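Local atomic coordinates of 4-amino-4-deoxy-L-arabinose transferase or related glycosyltransferases of PMT family (Cupriavidus metallidurans, PDB entry 5EZM), a protein that probably transfers 4-amino-4-deoxy-L-arabinose from a polyprenyl-phosphate carrier to lipid A, as a zinc-containing integral membrane glycosyltransferase of the GT-C fold. Residues Pro523-Asp526 / Ser527-Lys530. Sequence-based numbering, arbitrary orientation.
Sequences PDVD and SFTK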
loop_
_atom_site.group_PDB
_atom_site.type_symbol
_atom_site.label_atom_id
_atom_site.label_comp_id
_atom_site.label_asym_id
_atom_site.label_seq_id
_atom_site.Cartn_x
_atom_site.Cartn_y
_atom_site.Cartn_z
ATOM N N PRO A 523 9.635 -25.791 17.935
ATOM C CA PRO A 523 10.916 -25.097 17.715
ATOM C C PRO A 523 11.634 -25.533 16.454
ATOM O O PRO A 523 12.136 -24.683 15.711
ATOM C CB PRO A 523 11.726 -25.445 18.973
ATOM C CG PRO A 523 10.736 -25.968 19.961
ATOM C CD PRO A 523 9.658 -26.610 19.154
ATOM N N ASP A 524 11.706 -26.836 16.196
ATOM C CA ASP A 524 12.450 -27.362 15.064
ATOM C C ASP A 524 11.661 -28.497 14.432
ATOM O O ASP A 524 10.755 -29.067 15.044
ATOM C CB ASP A 524 13.840 -27.849 15.488
ATOM C CG ASP A 524 13.782 -28.841 16.632
ATOM O OD1 ASP A 524 12.795 -28.814 17.397
ATOM O OD2 ASP A 524 14.724 -29.648 16.770
ATOM N N VAL A 525 12.023 -28.823 13.190
ATOM C CA VAL A 525 11.318 -29.872 12.458
ATOM C C VAL A 525 11.482 -31.219 13.149
ATOM O O VAL A 525 10.589 -32.073 13.086
ATOM C CB VAL A 525 11.809 -29.916 10.995
ATOM C CG1 VAL A 525 10.996 -30.913 10.181
ATOM C CG2 VAL A 525 11.741 -28.530 10.369
ATOM N N ASP A 526 12.608 -31.429 13.833
ATOM C CA ASP A 526 12.848 -32.718 14.474
ATOM C C ASP A 526 11.826 -32.994 15.573
ATOM O O ASP A 526 11.398 -34.139 15.757
ATOM C CB ASP A 526 14.275 -32.768 15.019
ATOM C CG ASP A 526 15.314 -32.890 13.914
ATOM O OD1 ASP A 526 15.145 -33.757 13.030
ATOM O OD2 ASP A 526 16.292 -32.114 13.921
ATOM N N SER A 527 11.416 -31.959 16.310
ATOM C CA SER A 527 10.307 -32.126 17.244
ATOM C C SER A 527 8.983 -32.268 16.505
ATOM O O SER A 527 8.074 -32.969 16.973
ATOM C CB SER A 527 10.247 -30.944 18.209
ATOM O OG SER A 527 11.492 -30.749 18.851
ATOM N N PHE A 528 8.863 -31.616 15.348
ATOM C CA PHE A 528 7.645 -31.729 14.560
ATOM C C PHE A 528 7.424 -33.153 14.074
ATOM O O PHE A 528 6.279 -33.551 13.839
ATOM C CB PHE A 528 7.690 -30.765 13.377
ATOM C CG PHE A 528 6.676 -31.067 12.314
ATOM C CD1 PHE A 528 5.338 -30.766 12.509
ATOM C CD2 PHE A 528 7.060 -31.661 11.123
ATOM C CE1 PHE A 528 4.399 -31.050 11.533
ATOM C CE2 PHE A 528 6.127 -31.945 10.139
ATOM C CZ PHE A 528 4.795 -31.638 10.344
ATOM N N THR A 529 8.497 -33.933 13.904
ATOM C CA THR A 529 8.317 -35.322 13.492
ATOM C C THR A 529 7.643 -36.131 14.594
ATOM O O THR A 529 6.716 -36.906 14.325
ATOM C CB THR A 529 9.656 -35.954 13.108
ATOM O OG1 THR A 529 10.486 -36.083 14.270
ATOM C CG2 THR A 529 10.370 -35.101 12.070
ATOM N N LYS A 530 8.092 -35.960 15.841
ATOM C CA LYS A 530 7.469 -36.663 16.957
ATOM C C LYS A 530 6.038 -36.190 17.178
ATOM O O LYS A 530 5.144 -37.003 17.446
ATOM C CB LYS A 530 8.299 -36.474 18.225
ATOM C CG LYS A 530 9.720 -36.993 18.101
ATOM C CD LYS A 530 9.742 -38.496 17.901
ATOM C CE LYS A 530 11.133 -38.974 17.532
ATOM N NZ LYS A 530 11.600 -38.363 16.254
#
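Asp-524, the N-cap of helix 525-534, meets Ser-527 in the first turn of this helix, which belongs to the C-terminal domain that follows the membrane-embedded helices. The Ser-527 hydroxyl donates a hydrogen bond to Asp-524 OD1, 2.7 Å from OG to OD1, reaching the carboxylate from its syn side, 22° out of plane. With chi1 at 54°, CG of Asp-524 lies between the backbone N and the carbonyl carbon, which carries the carboxylate forward to the Ser-527 hydroxyl. Asp-524 O accepts the first helical bond, from Phe-528 N at 3.2 Å, and a weak one from Ser-527 N.

The tightly packed side belongs to Val-525 and Phe-528. CG1 of Val-525 lies 4.1 Å from CD2 of Phe-528, the two side chains crossing at a slant, and both press on Leu-550 of helix 544-550. The buried Phe-528 ring also meets Tyr-484, of the mixed sheet, edge-to-face, so the helix is packed against the domain core.

The side of Asp-526 and Lys-530 is looser. Their side chains are exposed and form no salt bridge, Asp-526 OD1 and Lys-530 NZ being 6.6 Å apart; the bent lysine chain instead brings NZ to Thr-529 OG1 in a weak bond. Thr-529, by contrast, is buried, its side chain touching Leu-554, and its hydroxyl turns back along the helix to give a hydrogen bond of 2.6 Å from OG1 to Asp-526 O, the donor lying 30° from the carbonyl plane.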